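Local coordinates for protein LEC-6 (Caenorhabditis elegans, PDB 3VV1) that binds galactose-containing glycans, with a preference for saccharides that also carry fucose, at residues I71-N76 with G119-F124; F61-R66 with Y110-V115; L48-L53 with I145-G150; A101-Q106 with I123-A128. All blocks are in the same frame, centred on the assembly; numbering follows the deposited sequence.

In the fold
Read from the N terminus, strand 46-54 opens contact 3, which closes only when strand 144-149 arrives; the other three contacts form within that span. Strand 60-66 starts contact 2 and strand 71-78 starts contact 1; contact 2 closes first, at 110-115, and contact 1 at 119-124, so the two cross. Segment 101-106, in the loop before strand 110-117, begins contact 4, which ends on 123-128 and shares Ile-123 and Phe-124 with contact 1; it crosses contact 2 as well. Contacts 1, 2 and 3 tie the two antiparallel sheets of the galectin sandwich face to face, whereas contact 4 lays a connecting loop against a hairpin at one end of them.

Contact 1. Residues I71-N76 with G119-F124; sequences IVLHFN and GIISIF. With GAL (beta-D-galactopyranose), chain C.
Leu-73 and Phe-75 both hold CG opposite the backbone N (chi1 171° in each), which carries their side chains across the interior of the galectin beta-sandwich to Ile-121 and Ile-123 of the facing sheet. Leu-73 CD2 stops 4.0 Å from Ile-121 CG2, the two side chains sliding past one another in opposite directions. The other branch of the same isoleucine ends at Val-72, with Ile-121 CD1 4.0 Å from Val-72 CG1. This sharing is consistent with a classic beta bulge, in which Val-72 and Leu-73 both face Leu-65. Phe-75 meets Ile-123 at a slant: its CD1 is 3.9 Å from Ile-123 CD1, and its CE1 touches Ile-123 CG2. No hydrogen bond spans the buried interface. From the opposite face of strand 71-78, His-74 and Asn-76 reach the sugar pocket. Asn-64 OD1 is hydrogen-bonded to His-74 ND1, which helps fix the imidazole, and the ring presents its edge to galactose, with His-74 NE2 hydrogen-bonded to GAL O4 at 2.7 Å.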
loop_
_atom_site.group_PDB
_atom_site.type_symbol
_atom_site.label_atom_id
_atom_site.label_comp_id
_atom_site.label_asym_id
_atom_site.label_seq_id
_atom_site.Cartn_x
_atom_site.Cartn_y
_atom_site.Cartn_z
ATOM N N ILE A 71 20.720 -7.500 -3.634
ATOM C CA ILE A 71 20.326 -6.121 -3.913
ATOM C C ILE A 71 20.265 -5.924 -5.443
ATOM O O ILE A 71 21.277 -6.093 -6.147
ATOM C CB ILE A 71 21.298 -5.084 -3.328
ATOM C CG1 ILE A 71 21.324 -5.251 -1.792
ATOM C CG2 ILE A 71 20.838 -3.687 -3.761
ATOM C CD1 ILE A 71 22.469 -4.450 -1.164
ATOM N N VAL A 72 19.073 -5.684 -5.987
ATOM C CA VAL A 72 18.961 -5.452 -7.446
ATOM C C VAL A 72 19.559 -4.107 -7.836
ATOM O O VAL A 72 20.257 -4.003 -8.842
ATOM C CB VAL A 72 17.495 -5.531 -7.897
ATOM C CG1 VAL A 72 17.295 -4.942 -9.316
ATOM C CG2 VAL A 72 17.023 -6.987 -7.856
ATOM N N LEU A 73 19.294 -3.052 -7.035
ATOM C CA LEU A 73 19.936 -1.763 -7.242
ATOM C C LEU A 73 20.250 -1.096 -5.940
ATOM O O LEU A 73 19.373 -0.966 -5.059
ATOM C CB LEU A 73 19.025 -0.845 -8.071
ATOM C CG LEU A 73 19.495 0.619 -8.172
ATOM C CD1 LEU A 73 20.854 0.799 -8.874
ATOM C CD2 LEU A 73 18.462 1.437 -8.909
ATOM N N HIS A 74 21.537 -0.721 -5.783
ATOM C CA HIS A 74 21.988 0.085 -4.658
ATOM C C HIS A 74 22.343 1.395 -5.313
ATOM O O HIS A 74 23.268 1.462 -6.128
ATOM C CB HIS A 74 23.234 -0.620 -4.061
ATOM C CG HIS A 74 24.044 0.228 -3.086
ATOM N ND1 HIS A 74 23.665 0.392 -1.790
ATOM C CD2 HIS A 74 25.273 0.868 -3.215
ATOM C CE1 HIS A 74 24.607 1.089 -1.108
ATOM N NE2 HIS A 74 25.593 1.408 -1.992
ATOM N N PHE A 75 21.608 2.451 -4.976
ATOM C CA PHE A 75 21.817 3.805 -5.533
ATOM C C PHE A 75 22.442 4.629 -4.398
ATOM O O PHE A 75 21.790 4.853 -3.364
ATOM C CB PHE A 75 20.433 4.360 -5.945
ATOM C CG PHE A 75 20.465 5.818 -6.340
ATOM C CD1 PHE A 75 20.669 6.178 -7.683
ATOM C CD2 PHE A 75 20.279 6.853 -5.380
ATOM C CE1 PHE A 75 20.686 7.505 -8.084
ATOM C CE2 PHE A 75 20.314 8.193 -5.808
ATOM C CZ PHE A 75 20.486 8.519 -7.133
ATOM N N ASN A 76 23.704 5.010 -4.537
ATOM C CA ASN A 76 24.433 5.593 -3.373
ATOM C C ASN A 76 24.937 6.993 -3.736
ATOM O O ASN A 76 25.809 7.153 -4.581
ATOM C CB ASN A 76 25.596 4.660 -3.096
ATOM C CG ASN A 76 26.340 4.924 -1.757
ATOM O OD1 ASN A 76 27.471 4.459 -1.607
ATOM N ND2 ASN A 76 25.708 5.582 -0.768
ATOM N N GLY A 119 13.938 -4.615 -17.787
ATOM C CA GLY A 119 15.276 -4.841 -17.268
ATOM C C GLY A 119 16.104 -3.564 -17.119
ATOM O O GLY A 119 17.309 -3.639 -16.810
ATOM N N ILE A 120 15.496 -2.403 -17.362
ATOM C CA ILE A 120 16.190 -1.128 -17.167
ATOM C C ILE A 120 15.491 -0.372 -16.072
ATOM O O ILE A 120 14.243 -0.195 -16.136
ATOM C CB ILE A 120 16.194 -0.287 -18.450
ATOM C CG1 ILE A 120 16.906 -1.063 -19.570
ATOM C CG2 ILE A 120 16.902 1.070 -18.209
ATOM C CD1 ILE A 120 16.841 -0.302 -20.871
ATOM N N ILE A 121 16.277 0.117 -15.092
ATOM C CA ILE A 121 15.686 0.993 -14.078
ATOM C C ILE A 121 16.172 2.401 -14.445
ATOM O O ILE A 121 17.365 2.696 -14.357
ATOM C CB ILE A 121 16.108 0.558 -12.654
ATOM C CG1 ILE A 121 15.595 -0.895 -12.406
ATOM C CG2 ILE A 121 15.544 1.597 -11.630
ATOM C CD1 ILE A 121 16.140 -1.521 -11.137
ATOM N N SER A 122 15.224 3.260 -14.821
ATOM C CA SER A 122 15.501 4.644 -15.266
ATOM C C SER A 122 15.350 5.498 -13.986
ATOM O O SER A 122 14.436 5.299 -13.168
ATOM C CB SER A 122 14.466 5.109 -16.316
ATOM O OG SER A 122 14.718 4.351 -17.490
ATOM N N ILE A 123 16.224 6.481 -13.824
ATOM C CA ILE A 123 16.297 7.285 -12.592
ATOM C C ILE A 123 16.170 8.749 -12.986
ATOM O O ILE A 123 16.890 9.187 -13.887
ATOM C CB ILE A 123 17.631 7.037 -11.859
ATOM C CG1 ILE A 123 17.848 5.521 -11.608
ATOM C CG2 ILE A 123 17.635 7.805 -10.521
ATOM C CD1 ILE A 123 19.291 5.259 -11.198
ATOM N N PHE A 124 15.239 9.477 -12.322
ATOM C CA PHE A 124 14.984 10.889 -12.597
ATOM C C PHE A 124 15.162 11.712 -11.362
ATOM O O PHE A 124 14.815 11.279 -10.283
ATOM C CB PHE A 124 13.522 11.038 -13.101
ATOM C CG PHE A 124 13.241 10.212 -14.339
ATOM C CD1 PHE A 124 13.032 8.823 -14.211
ATOM C CD2 PHE A 124 13.289 10.789 -15.610
ATOM C CE1 PHE A 124 12.807 8.044 -15.355
ATOM C CE2 PHE A 124 13.076 9.998 -16.792
ATOM C CZ PHE A 124 12.830 8.633 -16.612
HETATM C C1 GAL C . 31.484 0.157 -1.304
HETATM C C2 GAL C . 30.650 0.706 -0.106
HETATM C C3 GAL C . 29.333 0.027 -0.045
HETATM C C4 GAL C . 28.640 0.137 -1.412
HETATM C C5 GAL C . 29.592 -0.395 -2.494
HETATM C C6 GAL C . 28.943 -0.328 -3.897
HETATM O O2 GAL C . 31.370 0.457 1.081
HETATM O O3 GAL C . 28.488 0.697 0.931
HETATM O O4 GAL C . 28.288 1.515 -1.676
HETATM O O5 GAL C . 30.756 0.351 -2.520
HETATM O O6 GAL C . 29.881 -0.835 -4.866
#

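Contact 2. Residues F61-R66 with Y110-V115; sequences FHINLR and YTLEFV
Methyl meets methyl where Ile-63 and Leu-112 reach toward each other tip to tip, Ile-63 CD1 lying 3.8 Å from Leu-112 CD2. The isoleucine arm is bent rather than extended (chi2 85°), and this turns CD1 to the side, where it also lies in the plane of the Phe-61 ring, 3.8 Å from Phe-61 CE1 at the edge. Leu-112 meets it with CG opposite its backbone N (chi1 172°), and also packs on Leu-52, Phe-75 and Ile-123.

Aromatic packing follows two residues along. Phe-114 brings its ring up to the stem of Ile-63, with CZ 4.2 Å from Ile-63 CB, an oblique approach. Ile-63 is thus met at both ends, at CB by the phenyl ring and at CD1 by the leucine methyl. Phe-75 stands edge-to-face with Phe-114. These inward residues alternate along strands 60-66 and 110-117, which belong to opposite sheets of the galectin sandwich, and the contact sits almost at the centre of the chain.

Polar interactions stay off this interface, and no hydrogen bond crosses it. On the outer side of strand 110-117, Glu-113 OE1 forms a salt bridge with Arg-47 NH1.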
loop_
_atom_site.group_PDB
_atom_site.type_symbol
_atom_site.label_atom_id
_atom_site.label_comp_id
_atom_site.label_asym_id
_atom_site.label_seq_id
_atom_site.Cartn_x
_atom_site.Cartn_y
_atom_site.Cartn_z
ATOM N N PHE A 61 24.158 8.630 1.420
ATOM C CA PHE A 61 22.901 7.978 1.699
ATOM C C PHE A 61 22.675 7.014 0.561
ATOM O O PHE A 61 23.256 7.137 -0.542
ATOM C CB PHE A 61 21.698 8.971 1.855
ATOM C CG PHE A 61 21.252 9.661 0.569
ATOM C CD1 PHE A 61 20.330 9.073 -0.282
ATOM C CD2 PHE A 61 21.721 10.956 0.279
ATOM C CE1 PHE A 61 19.880 9.753 -1.420
ATOM C CE2 PHE A 61 21.307 11.633 -0.892
ATOM C CZ PHE A 61 20.370 11.021 -1.731
ATOM N N HIS A 62 21.814 6.042 0.794
ATOM C CA HIS A 62 21.499 5.131 -0.328
ATOM C C HIS A 62 20.074 4.670 -0.294
ATOM O O HIS A 62 19.410 4.714 0.749
ATOM C CB HIS A 62 22.482 3.924 -0.388
ATOM C CG HIS A 62 22.429 3.052 0.804
ATOM N ND1 HIS A 62 23.262 3.208 1.873
ATOM C CD2 HIS A 62 21.582 2.000 1.123
ATOM C CE1 HIS A 62 22.998 2.261 2.773
ATOM N NE2 HIS A 62 21.963 1.534 2.332
ATOM N N ILE A 63 19.612 4.218 -1.485
ATOM C CA ILE A 63 18.340 3.503 -1.621
ATOM C C ILE A 63 18.702 2.127 -2.140
ATOM O O ILE A 63 19.418 2.027 -3.130
ATOM C CB ILE A 63 17.430 4.219 -2.632
ATOM C CG1 ILE A 63 16.880 5.564 -2.119
ATOM C CG2 ILE A 63 16.243 3.326 -2.925
ATOM C CD1 ILE A 63 17.728 6.749 -2.305
ATOM N N ASN A 64 18.230 1.084 -1.470
ATOM C CA ASN A 64 18.359 -0.326 -1.983
ATOM C C ASN A 64 17.017 -0.869 -2.419
ATOM O O ASN A 64 16.045 -0.770 -1.652
ATOM C CB ASN A 64 18.908 -1.262 -0.915
ATOM C CG ASN A 64 20.368 -1.017 -0.611
ATOM O OD1 ASN A 64 21.132 -0.575 -1.471
ATOM N ND2 ASN A 64 20.750 -1.252 0.632
ATOM N N LEU A 65 16.967 -1.439 -3.631
ATOM C CA LEU A 65 15.790 -2.221 -4.071
ATOM C C LEU A 65 16.240 -3.667 -3.932
ATOM O O LEU A 65 17.149 -4.102 -4.677
ATOM C CB LEU A 65 15.432 -1.867 -5.521
ATOM C CG LEU A 65 15.252 -0.388 -5.847
ATOM C CD1 LEU A 65 14.943 -0.177 -7.341
ATOM C CD2 LEU A 65 14.190 0.275 -4.963
ATOM N N ARG A 66 15.722 -4.357 -2.930
ATOM C CA ARG A 66 16.293 -5.663 -2.486
ATOM C C ARG A 66 15.296 -6.771 -2.806
ATOM O O ARG A 66 14.085 -6.600 -2.553
ATOM C CB ARG A 66 16.461 -5.741 -0.934
ATOM C CG ARG A 66 17.427 -4.721 -0.430
ATOM C CD ARG A 66 17.586 -4.915 1.067
ATOM N NE ARG A 66 18.535 -5.950 1.100
ATOM C CZ ARG A 66 19.784 -5.865 1.570
ATOM N NH1 ARG A 66 20.293 -4.768 2.115
ATOM N NH2 ARG A 66 20.510 -6.919 1.451
ATOM N N TYR A 110 14.738 17.262 -3.213
ATOM C CA TYR A 110 14.721 16.620 -4.543
ATOM C C TYR A 110 13.589 15.630 -4.621
ATOM O O TYR A 110 13.295 14.892 -3.655
ATOM C CB TYR A 110 16.047 15.817 -4.777
ATOM C CG TYR A 110 17.217 16.769 -4.790
ATOM C CD1 TYR A 110 17.597 17.390 -5.951
ATOM C CD2 TYR A 110 17.925 17.082 -3.605
ATOM C CE1 TYR A 110 18.608 18.321 -5.982
ATOM C CE2 TYR A 110 18.943 17.998 -3.619
ATOM C CZ TYR A 110 19.279 18.649 -4.808
ATOM O OH TYR A 110 20.293 19.569 -4.829
ATOM N N THR A 111 13.004 15.541 -5.808
ATOM C CA THR A 111 12.115 14.478 -6.147
ATOM C C THR A 111 12.890 13.458 -6.965
ATOM O O THR A 111 13.391 13.761 -8.053
ATOM C CB THR A 111 10.895 14.998 -6.901
ATOM O OG1 THR A 111 10.107 15.832 -6.044
ATOM C CG2 THR A 111 10.019 13.802 -7.409
ATOM N N LEU A 112 13.034 12.274 -6.398
ATOM C CA LEU A 112 13.866 11.181 -7.026
ATOM C C LEU A 112 12.961 10.049 -7.376
ATOM O O LEU A 112 12.189 9.563 -6.536
ATOM C CB LEU A 112 14.932 10.727 -6.007
ATOM C CG LEU A 112 15.760 9.484 -6.377
ATOM C CD1 LEU A 112 16.607 9.854 -7.586
ATOM C CD2 LEU A 112 16.659 9.061 -5.162
ATOM N N GLU A 113 12.984 9.685 -8.648
ATOM C CA GLU A 113 12.086 8.595 -9.093
ATOM C C GLU A 113 12.874 7.493 -9.754
ATOM O O GLU A 113 13.811 7.753 -10.501
ATOM C CB GLU A 113 11.055 9.147 -10.059
ATOM C CG GLU A 113 10.234 10.233 -9.433
ATOM C CD GLU A 113 9.334 10.859 -10.470
ATOM O OE1 GLU A 113 8.207 10.293 -10.719
ATOM O OE2 GLU A 113 9.768 11.893 -11.111
ATOM N N PHE A 114 12.447 6.258 -9.512
ATOM C CA PHE A 114 12.988 5.084 -10.182
ATOM C C PHE A 114 11.797 4.459 -10.950
ATOM O O PHE A 114 10.692 4.323 -10.411
ATOM C CB PHE A 114 13.439 4.061 -9.131
ATOM C CG PHE A 114 14.558 4.568 -8.215
ATOM C CD1 PHE A 114 14.264 5.367 -7.105
ATOM C CD2 PHE A 114 15.911 4.332 -8.540
ATOM C CE1 PHE A 114 15.316 5.897 -6.285
ATOM C CE2 PHE A 114 16.955 4.796 -7.702
ATOM C CZ PHE A 114 16.641 5.580 -6.575
ATOM N N VAL A 115 12.068 4.017 -12.169
ATOM C CA VAL A 115 11.002 3.412 -13.012
ATOM C C VAL A 115 11.599 2.147 -13.593
ATOM O O VAL A 115 12.658 2.198 -14.244
ATOM C CB VAL A 115 10.543 4.312 -14.169
ATOM C CG1 VAL A 115 9.322 3.647 -14.889
ATOM C CG2 VAL A 115 10.175 5.684 -13.618
#

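Contact 3. Residues L48-L53 with I145-G150; sequences LRLVLL and IEIEGG
Face-to-face packing of the two sheets of the galectin sandwich sets Leu-48 and Leu-50 of strand 46-54 against Ile-145 and Ile-147 of strand 144-149. CA atoms lie 9.2 Å apart for Leu-48 and Ile-145 and 10.0 Å apart for Leu-50 and Ile-147, a gap that two apolar side chains bridge by meeting tip to tip.

In the first pair Leu-48 CD2 touches Ile-145 CG2 at 3.9 Å, and Leu-48 CD1 meets Ile-145 CD1 at 4.1 Å, so Leu-48 CD2 lies against both isoleucine branches and Leu-48 CD1 against one. The second pair is more pointed: the single methyl Ile-147 CD1 comes up to both ends of Leu-50, 3.7 Å from CD2 and 4.0 Å from CD1. Having CG opposite the carbonyl carbon (chi1 -63°) turns both Leu-50 methyls onto it. Ile-145 further packs on Phe-24 of the second subunit, linking this layer to the dimer.

Glu-146 and Glu-148 occupy the other side of strand 144-149. Glu-146 OE1 is gripped by Arg-66 NH1 in a salt bridge and by Asn-64 ND2, while Glu-146 OE2 lies 3.1 Å from Glu-148 OE2. The two carboxylates would probably repel if both are charged, which the salt bridge to Arg-66 may offset, whereas the buried face has no polar bond across it and holds by close packing and burial of apolar surface.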
loop_
_atom_site.group_PDB
_atom_site.type_symbol
_atom_site.label_atom_id
_atom_site.label_comp_id
_atom_site.label_asym_id
_atom_site.label_seq_id
_atom_site.Cartn_x
_atom_site.Cartn_y
_atom_site.Cartn_z
ATOM N N LEU A 48 8.834 4.240 -8.231
ATOM C CA LEU A 48 9.007 4.659 -6.862
ATOM C C LEU A 48 9.369 6.158 -6.906
ATOM O O LEU A 48 10.342 6.517 -7.576
ATOM C CB LEU A 48 10.208 3.887 -6.250
ATOM C CG LEU A 48 10.705 4.453 -4.883
ATOM C CD1 LEU A 48 9.614 4.315 -3.797
ATOM C CD2 LEU A 48 11.987 3.656 -4.487
ATOM N N ARG A 49 8.597 7.003 -6.219
ATOM C CA ARG A 49 8.840 8.431 -6.161
ATOM C C ARG A 49 9.145 8.788 -4.719
ATOM O O ARG A 49 8.307 8.507 -3.810
ATOM C CB ARG A 49 7.637 9.227 -6.650
ATOM C CG ARG A 49 7.891 10.734 -6.527
ATOM C CD ARG A 49 6.943 11.606 -7.392
ATOM N NE ARG A 49 5.578 11.135 -7.239
ATOM C CZ ARG A 49 4.854 11.301 -6.125
ATOM N NH1 ARG A 49 5.388 11.960 -5.097
ATOM N NH2 ARG A 49 3.631 10.802 -6.035
ATOM N N LEU A 50 10.298 9.444 -4.503
ATOM C CA LEU A 50 10.714 9.870 -3.168
ATOM C C LEU A 50 10.882 11.355 -3.169
ATOM O O LEU A 50 11.436 11.895 -4.147
ATOM C CB LEU A 50 12.071 9.233 -2.878
ATOM C CG LEU A 50 12.067 7.712 -2.834
ATOM C CD1 LEU A 50 13.521 7.260 -2.730
ATOM C CD2 LEU A 50 11.275 7.199 -1.642
ATOM N N VAL A 51 10.426 12.031 -2.114
ATOM C CA VAL A 51 10.826 13.461 -1.990
ATOM C C VAL A 51 11.779 13.428 -0.812
ATOM O O VAL A 51 11.400 12.933 0.279
ATOM C CB VAL A 51 9.615 14.354 -1.700
ATOM C CG1 VAL A 51 10.100 15.807 -1.413
ATOM C CG2 VAL A 51 8.690 14.344 -2.933
ATOM N N LEU A 52 12.989 13.888 -1.052
ATOM C CA LEU A 52 14.104 13.685 -0.105
ATOM C C LEU A 52 14.880 14.956 0.141
ATOM O O LEU A 52 14.903 15.867 -0.677
ATOM C CB LEU A 52 15.123 12.665 -0.700
ATOM C CG LEU A 52 14.764 11.338 -1.245
ATOM C CD1 LEU A 52 15.948 10.717 -1.935
ATOM C CD2 LEU A 52 14.310 10.510 -0.017
ATOM N N LEU A 53 15.493 15.032 1.318
ATOM C CA LEU A 53 16.389 16.136 1.667
ATOM C C LEU A 53 17.691 15.496 2.189
ATOM O O LEU A 53 17.695 14.963 3.293
ATOM C CB LEU A 53 15.726 16.992 2.788
ATOM C CG LEU A 53 16.557 18.070 3.478
ATOM C CD1 LEU A 53 16.653 19.289 2.626
ATOM C CD2 LEU A 53 15.876 18.543 4.784
ATOM N N ILE A 145 12.089 -1.994 -0.131
ATOM C CA ILE A 145 12.745 -0.750 -0.454
ATOM C C ILE A 145 13.392 -0.244 0.849
ATOM O O ILE A 145 12.692 -0.040 1.856
ATOM C CB ILE A 145 11.729 0.246 -1.037
ATOM C CG1 ILE A 145 11.235 -0.288 -2.422
ATOM C CG2 ILE A 145 12.332 1.665 -1.182
ATOM C CD1 ILE A 145 9.978 0.395 -2.829
ATOM N N GLU A 146 14.725 -0.084 0.818
ATOM C CA GLU A 146 15.465 0.393 2.010
ATOM C C GLU A 146 16.087 1.755 1.745
ATOM O O GLU A 146 16.708 1.943 0.697
ATOM C CB GLU A 146 16.539 -0.655 2.332
ATOM C CG GLU A 146 17.449 -0.418 3.509
ATOM C CD GLU A 146 18.358 -1.640 3.680
ATOM O OE1 GLU A 146 18.911 -2.117 2.642
ATOM O OE2 GLU A 146 18.506 -2.146 4.840
ATOM N N ILE A 147 15.945 2.688 2.673
ATOM C CA ILE A 147 16.530 4.021 2.509
ATOM C C ILE A 147 17.339 4.266 3.788
ATOM O O ILE A 147 16.806 4.175 4.912
ATOM C CB ILE A 147 15.441 5.104 2.339
ATOM C CG1 ILE A 147 14.559 4.736 1.111
ATOM C CG2 ILE A 147 16.167 6.482 2.117
ATOM C CD1 ILE A 147 13.347 5.627 0.970
ATOM N N GLU A 148 18.637 4.533 3.622
ATOM C CA GLU A 148 19.511 4.712 4.802
ATOM C C GLU A 148 20.479 5.851 4.596
ATOM O O GLU A 148 20.792 6.241 3.452
ATOM C CB GLU A 148 20.355 3.446 5.059
ATOM C CG GLU A 148 19.494 2.213 5.278
ATOM C CD GLU A 148 20.236 1.023 5.879
ATOM O OE1 GLU A 148 21.449 0.862 5.706
ATOM O OE2 GLU A 148 19.562 0.193 6.519
ATOM N N GLY A 149 21.004 6.327 5.714
ATOM C CA GLY A 149 22.155 7.261 5.659
ATOM C C GLY A 149 21.726 8.699 5.873
ATOM O O GLY A 149 20.695 8.971 6.535
ATOM N N GLY A 150 22.510 9.625 5.331
ATOM C CA GLY A 150 22.270 11.062 5.624
ATOM C C GLY A 150 21.215 11.645 4.727
ATOM O O GLY A 150 21.497 12.386 3.757
#

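Contact 4. Residues A101-Q106 with I123-A128; sequences ANPFQQ and IFVNGA
Phe-104 N donates a hydrogen bond to Asn-102 OD1 at 2.9 Å, nearly straight at 161°, with the donor above the carbonyl plane and not on a lone pair. This is an Asx turn, and it folds the loop around Pro-103. Within the turn Pro-103 CG sits 3.6 Å above the plane of the Phe-104 ring, over its centre, so this edge of the pyrrolidine ring rests on one phenyl face.

Val-125 meets both residues. Val-125 CG2 lies 4.0 Å from Pro-103 CG, the two side chains crossing at about a right angle, while Val-125 CG1 lies 4.2 Å from Phe-104 CE1 in an oblique approach. With CG1 opposite the backbone N (chi1 176°), one branch goes to each partner. Phe-130 packs on both Pro-103 and Val-125, and Tyr-110 stands edge-to-face with Phe-104.

Polar groups around the contact hold the two segments indirectly. Tyr-110 OH is hydrogen-bonded to Gln-105 N, and Thr-111 N to Asn-126 OD1, so strand 110-117 grips the loop and the hairpin end alike. Beyond Val-125 the chain reverses: Val-125 N gives a bond to Ala-128 O at 2.9 Å, and Ala-128 N returns one to Val-125 O at 3.0 Å. With Asn-126 and Gly-127 at the corner, this is the type I' turn of a tight two-residue beta hairpin, joining strands 120-125 and 128-134 at the edge of the galectin sandwich.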
loop_
_atom_site.group_PDB
_atom_site.type_symbol
_atom_site.label_atom_id
_atom_site.label_comp_id
_atom_site.label_asym_id
_atom_site.label_seq_id
_atom_site.Cartn_x
_atom_site.Cartn_y
_atom_site.Cartn_z
ATOM N N ALA A 101 27.830 11.534 -11.987
ATOM C CA ALA A 101 27.958 12.776 -11.225
ATOM C C ALA A 101 26.934 12.747 -10.094
ATOM O O ALA A 101 25.950 11.964 -10.099
ATOM C CB ALA A 101 27.731 13.977 -12.125
ATOM N N ASN A 102 27.180 13.571 -9.083
ATOM C CA ASN A 102 26.234 13.665 -7.954
ATOM C C ASN A 102 25.270 14.810 -8.258
ATOM O O ASN A 102 25.693 15.987 -8.331
ATOM C CB ASN A 102 26.997 13.950 -6.645
ATOM C CG ASN A 102 26.081 13.960 -5.431
ATOM O OD1 ASN A 102 24.855 13.831 -5.549
ATOM N ND2 ASN A 102 26.655 14.199 -4.252
ATOM N N PRO A 103 23.986 14.488 -8.464
ATOM C CA PRO A 103 23.060 15.549 -8.827
ATOM C C PRO A 103 22.517 16.264 -7.593
ATOM O O PRO A 103 21.714 17.224 -7.732
ATOM C CB PRO A 103 21.933 14.774 -9.498
ATOM C CG PRO A 103 21.878 13.453 -8.752
ATOM C CD PRO A 103 23.351 13.143 -8.438
ATOM N N PHE A 104 22.916 15.825 -6.392
ATOM C CA PHE A 104 22.311 16.390 -5.182
ATOM C C PHE A 104 23.220 17.355 -4.466
ATOM O O PHE A 104 24.439 17.224 -4.541
ATOM C CB PHE A 104 21.963 15.280 -4.186
ATOM C CG PHE A 104 21.196 14.149 -4.789
ATOM C CD1 PHE A 104 19.818 14.309 -5.101
ATOM C CD2 PHE A 104 21.795 12.905 -5.007
ATOM C CE1 PHE A 104 19.081 13.233 -5.627
ATOM C CE2 PHE A 104 21.059 11.839 -5.544
ATOM C CZ PHE A 104 19.700 12.002 -5.863
ATOM N N GLN A 105 22.612 18.271 -3.736
ATOM C CA GLN A 105 23.334 19.108 -2.771
ATOM C C GLN A 105 22.688 18.843 -1.430
ATOM O O GLN A 105 21.437 18.682 -1.345
ATOM C CB GLN A 105 23.157 20.579 -3.130
ATOM C CG GLN A 105 23.871 20.875 -4.445
ATOM C CD GLN A 105 23.676 22.305 -4.898
ATOM O OE1 GLN A 105 22.742 22.593 -5.634
ATOM N NE2 GLN A 105 24.544 23.208 -4.448
ATOM N N GLN A 106 23.513 18.818 -0.372
ATOM C CA GLN A 106 22.955 18.683 0.976
ATOM C C GLN A 106 22.049 19.866 1.282
ATOM O O GLN A 106 22.306 21.009 0.829
ATOM C CB GLN A 106 24.061 18.417 2.042
ATOM C CG GLN A 106 24.609 16.953 1.918
ATOM C CD GLN A 106 26.001 16.785 2.473
ATOM O OE1 GLN A 106 26.903 17.535 2.110
ATOM N NE2 GLN A 106 26.191 15.798 3.342
ATOM N N ILE A 123 16.224 6.481 -13.824
ATOM C CA ILE A 123 16.297 7.285 -12.592
ATOM C C ILE A 123 16.170 8.749 -12.986
ATOM O O ILE A 123 16.890 9.187 -13.887
ATOM C CB ILE A 123 17.631 7.037 -11.859
ATOM C CG1 ILE A 123 17.848 5.521 -11.608
ATOM C CG2 ILE A 123 17.635 7.805 -10.521
ATOM C CD1 ILE A 123 19.291 5.259 -11.198
ATOM N N PHE A 124 15.239 9.477 -12.322
ATOM C CA PHE A 124 14.984 10.889 -12.597
ATOM C C PHE A 124 15.162 11.712 -11.362
ATOM O O PHE A 124 14.815 11.279 -10.283
ATOM C CB PHE A 124 13.522 11.038 -13.101
ATOM C CG PHE A 124 13.241 10.212 -14.339
ATOM C CD1 PHE A 124 13.032 8.823 -14.211
ATOM C CD2 PHE A 124 13.289 10.789 -15.610
ATOM C CE1 PHE A 124 12.807 8.044 -15.355
ATOM C CE2 PHE A 124 13.076 9.998 -16.792
ATOM C CZ PHE A 124 12.830 8.633 -16.612
ATOM N N VAL A 125 15.695 12.924 -11.544
ATOM C CA VAL A 125 15.845 13.853 -10.425
ATOM C C VAL A 125 15.102 15.118 -10.824
ATOM O O VAL A 125 15.406 15.704 -11.884
ATOM C CB VAL A 125 17.332 14.130 -10.164
ATOM C CG1 VAL A 125 17.468 15.183 -9.041
ATOM C CG2 VAL A 125 18.014 12.838 -9.722
ATOM N N ASN A 126 14.083 15.516 -10.061
ATOM C CA ASN A 126 13.346 16.756 -10.373
ATOM C C ASN A 126 12.785 16.727 -11.787
ATOM O O ASN A 126 12.834 17.705 -12.548
ATOM C CB ASN A 126 14.165 18.053 -10.047
ATOM C CG ASN A 126 14.398 18.237 -8.549
ATOM O OD1 ASN A 126 13.851 17.506 -7.749
ATOM N ND2 ASN A 126 15.142 19.236 -8.175
ATOM N N GLY A 127 12.362 15.527 -12.145
ATOM C CA GLY A 127 11.668 15.298 -13.434
ATOM C C GLY A 127 12.594 15.014 -14.622
ATOM O O GLY A 127 12.118 14.520 -15.677
ATOM N N ALA A 128 13.898 15.325 -14.483
ATOM C CA ALA A 128 14.845 15.147 -15.601
ATOM C C ALA A 128 15.529 13.795 -15.506
ATOM O O ALA A 128 15.871 13.299 -14.406
ATOM C CB ALA A 128 15.905 16.216 -15.605
#